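Long-range contact in NS2 (Infectious salmon anemia virus, PDB 5WCO), which serves as the viral matrix protein, polymerising with itself and associating with membrane, probably to form the layer beneath the envelope: residues Asn22-Trp26 against Arg126-Lys130. Numbering follows the deposited sequence.
Sequences NESQW and RNWLK
Arg126 NH1 meets the carboxylate of Glu23 in a salt bridge, 2.7 Å from OE1, with a weak, bent hydrogen bond to OE2. The two side chains cross at about a right angle, and their carboxylate and guanidinium planes are turned 56° apart, so the pair is not a flat, two-pronged match. Glu23 gets there by a bend at chi2, which swings its acid round from the first turn of helix 23-30. Glu23 is buried, and the arginine probably offsets its charge.

On its way to that acid, Arg126 passes over one face of the Trp26 indole. Arg126 CD packs 3.5 Å from the centroid of the five-membered ring of Trp26 as a CH-pi contact, and Arg126 CG lies against CZ2 of Trp26. The guanidinium follows as a cation-pi partner, Arg126 CZ 4.9 Å from that Trp26 centroid, but stands on edge, its plane 79° from the ring. With CG anti to the backbone N (chi1 -174°), Trp26 reaches across to helix 115-131, where the rim of its six-membered ring meets CB of Leu129 and CB of Lys130; Trp26 CH2 is 4.0 Å from Leu129 CB.

Trp26 also stacks with His30, one turn further along its own helix. Helix 55-66 lines the same junction, touching Glu23 through Leu64 and Leu65 and Leu129 through Val57, so the contact ties the N-terminal helix 23-30 to helix 115-131 within the helical N-terminal lobe.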
ATOM      1  N   ASN A  22      -9.813  15.778   2.606  1.00 70.05           N
ATOM      2  CA  ASN A  22      -9.750  14.756   3.666  1.00 60.72           C
ATOM      3  C   ASN A  22      -8.618  13.729   3.769  1.00 53.58           C
ATOM      4  O   ASN A  22      -8.857  12.526   3.877  1.00 60.89           O
ATOM      5  CB  ASN A  22     -11.078  14.039   3.862  1.00 56.53           C
ATOM      6  CG  ASN A  22     -11.151  13.325   5.192  1.00 59.40           C
ATOM      7  OD1 ASN A  22     -10.124  13.056   5.842  1.00 55.36           O
ATOM      8  ND2 ASN A  22     -12.370  13.003   5.609  1.00 66.29           N
ATOM      9  N   GLU A  23      -7.385  14.222   3.760  1.00 48.04           N
ATOM     10  CA  GLU A  23      -6.226  13.349   3.682  1.00 50.97           C
ATOM     11  C   GLU A  23      -6.218  11.998   4.410  1.00 50.93           C
ATOM     12  O   GLU A  23      -5.808  11.009   3.822  1.00 46.81           O
ATOM     13  CB  GLU A  23      -4.946  14.157   3.947  1.00 51.21           C
ATOM     14  CG  GLU A  23      -4.880  15.501   3.191  1.00 50.67           C
ATOM     15  CD  GLU A  23      -5.128  15.358   1.690  1.00 57.71           C
ATOM     16  OE1 GLU A  23      -4.667  14.362   1.079  1.00 59.69           O
ATOM     17  OE2 GLU A  23      -5.787  16.244   1.114  1.00 64.80           O
ATOM     18  N   SER A  24      -6.690  11.954   5.656  1.00 46.82           N
ATOM     19  CA  SER A  24      -6.865  10.690   6.359  1.00 45.48           C
ATOM     20  C   SER A  24      -7.673   9.659   5.571  1.00 50.22           C
ATOM     21  O   SER A  24      -7.213   8.523   5.377  1.00 46.69           O
ATOM     22  CB  SER A  24      -7.504  10.886   7.730  1.00 49.64           C
ATOM     23  OG  SER A  24      -6.624  11.579   8.585  1.00 58.28           O
ATOM     24  N   GLN A  25      -8.868  10.019   5.116  1.00 48.85           N
ATOM     25  CA  GLN A  25      -9.605   9.014   4.368  1.00 47.89           C
ATOM     26  C   GLN A  25      -8.868   8.717   3.082  1.00 47.99           C
ATOM     27  O   GLN A  25      -8.834   7.571   2.653  1.00 54.46           O
ATOM     28  CB  GLN A  25     -11.084   9.336   4.113  1.00 49.07           C
ATOM     29  CG  GLN A  25     -11.838   8.188   3.332  1.00 63.76           C
ATOM     30  CD  GLN A  25     -11.710   6.710   3.942  1.00 73.04           C
ATOM     31  OE1 GLN A  25     -11.454   6.516   5.145  1.00 68.08           O
ATOM     32  NE2 GLN A  25     -11.914   5.686   3.086  1.00 68.09           N
ATOM     33  N   TRP A  26      -8.225   9.718   2.490  1.00 47.10           N
ATOM     34  CA  TRP A  26      -7.543   9.460   1.231  1.00 46.49           C
ATOM     35  C   TRP A  26      -6.469   8.383   1.442  1.00 43.80           C
ATOM     36  O   TRP A  26      -6.408   7.377   0.720  1.00 42.24           O
ATOM     37  CB  TRP A  26      -6.930  10.734   0.617  1.00 40.00           C
ATOM     38  CG  TRP A  26      -6.374  10.398  -0.745  1.00 41.55           C
ATOM     39  CD1 TRP A  26      -7.035  10.468  -1.938  1.00 41.74           C
ATOM     40  CD2 TRP A  26      -5.068   9.858  -1.041  1.00 42.01           C
ATOM     41  NE1 TRP A  26      -6.220  10.031  -2.958  1.00 42.80           N
ATOM     42  CE2 TRP A  26      -5.009   9.651  -2.438  1.00 40.97           C
ATOM     43  CE3 TRP A  26      -3.948   9.541  -0.264  1.00 35.01           C
ATOM     44  CZ2 TRP A  26      -3.882   9.145  -3.070  1.00 44.11           C
ATOM     45  CZ3 TRP A  26      -2.846   9.030  -0.876  1.00 35.13           C
ATOM     46  CH2 TRP A  26      -2.807   8.837  -2.269  1.00 48.10           C
ATOM     47  N   ARG A 126       0.677  13.071  -3.372  1.00 50.75           N
ATOM     48  CA  ARG A 126      -0.478  12.176  -3.483  1.00 48.81           C
ATOM     49  C   ARG A 126      -0.262  11.187  -4.614  1.00 49.43           C
ATOM     50  O   ARG A 126      -0.374   9.973  -4.424  1.00 49.16           O
ATOM     51  CB  ARG A 126      -1.739  12.993  -3.707  1.00 45.38           C
ATOM     52  CG  ARG A 126      -2.953  12.189  -4.113  1.00 53.18           C
ATOM     53  CD  ARG A 126      -4.181  12.695  -3.361  1.00 54.55           C
ATOM     54  NE  ARG A 126      -4.216  14.151  -3.295  1.00 64.69           N
ATOM     55  CZ  ARG A 126      -4.901  14.837  -2.392  1.00 65.26           C
ATOM     56  NH1 ARG A 126      -5.608  14.186  -1.469  1.00 51.83           N
ATOM     57  NH2 ARG A 126      -4.865  16.168  -2.415  1.00 59.36           N
ATOM     58  N   ASN A 127       0.100  11.714  -5.778  1.00 45.00           N
ATOM     59  CA  ASN A 127       0.379  10.876  -6.930  1.00 49.97           C
ATOM     60  C   ASN A 127       1.555   9.932  -6.669  1.00 54.44           C
ATOM     61  O   ASN A 127       1.551   8.760  -7.086  1.00 53.40           O
ATOM     62  CB  ASN A 127       0.581  11.742  -8.179  1.00 49.77           C
ATOM     63  CG  ASN A 127       1.572  11.149  -9.145  1.00 67.33           C
ATOM     64  OD1 ASN A 127       1.253  10.203  -9.887  1.00 66.88           O
ATOM     65  ND2 ASN A 127       2.800  11.703  -9.151  1.00 62.75           N
ATOM     66  N   TRP A 128       2.551  10.431  -5.943  1.00 49.74           N
ATOM     67  CA  TRP A 128       3.716   9.622  -5.615  1.00 48.87           C
ATOM     68  C   TRP A 128       3.321   8.463  -4.696  1.00 56.24           C
ATOM     69  O   TRP A 128       3.693   7.306  -4.930  1.00 48.79           O
ATOM     70  CB  TRP A 128       4.795  10.483  -4.956  1.00 47.41           C
ATOM     71  CG  TRP A 128       6.030   9.713  -4.643  1.00 45.47           C
ATOM     72  CD1 TRP A 128       7.055   9.458  -5.479  1.00 47.15           C
ATOM     73  CD2 TRP A 128       6.350   9.083  -3.401  1.00 44.50           C
ATOM     74  NE1 TRP A 128       8.008   8.705  -4.848  1.00 44.82           N
ATOM     75  CE2 TRP A 128       7.602   8.459  -3.564  1.00 44.14           C
ATOM     76  CE3 TRP A 128       5.704   8.978  -2.170  1.00 48.16           C
ATOM     77  CZ2 TRP A 128       8.231   7.755  -2.540  1.00 45.84           C
ATOM     78  CZ3 TRP A 128       6.319   8.266  -1.145  1.00 51.30           C
ATOM     79  CH2 TRP A 128       7.573   7.668  -1.338  1.00 53.11           C
ATOM     80  N   LEU A 129       2.562   8.795  -3.650  1.00 53.59           N
ATOM     81  CA  LEU A 129       2.027   7.800  -2.727  1.00 56.78           C
ATOM     82  C   LEU A 129       1.235   6.716  -3.465  1.00 57.28           C
ATOM     83  O   LEU A 129       1.427   5.526  -3.226  1.00 61.50           O
ATOM     84  CB  LEU A 129       1.164   8.479  -1.653  1.00 51.00           C
ATOM     85  CG  LEU A 129       1.989   9.108  -0.530  1.00 52.13           C
ATOM     86  CD1 LEU A 129       1.126   9.915   0.430  1.00 48.24           C
ATOM     87  CD2 LEU A 129       2.805   8.042   0.222  1.00 47.30           C
ATOM     88  N   LYS A 130       0.374   7.144  -4.387  1.00 58.98           N
ATOM     89  CA  LYS A 130      -0.563   6.251  -5.067  1.00 57.98           C
ATOM     90  C   LYS A 130       0.074   5.341  -6.117  1.00 64.40           C
ATOM     91  O   LYS A 130      -0.422   4.243  -6.357  1.00 68.38           O
ATOM     92  CB  LYS A 130      -1.687   7.058  -5.715  1.00 56.72           C
ATOM     93  CG  LYS A 130      -2.839   6.223  -6.219  1.00 58.76           C
ATOM     94  CD  LYS A 130      -3.431   6.811  -7.476  1.00 66.64           C
ATOM     95  CE  LYS A 130      -4.848   6.327  -7.699  1.00 62.34           C
ATOM     96  NZ  LYS A 130      -5.805   7.042  -6.804  1.00 61.66           N
TER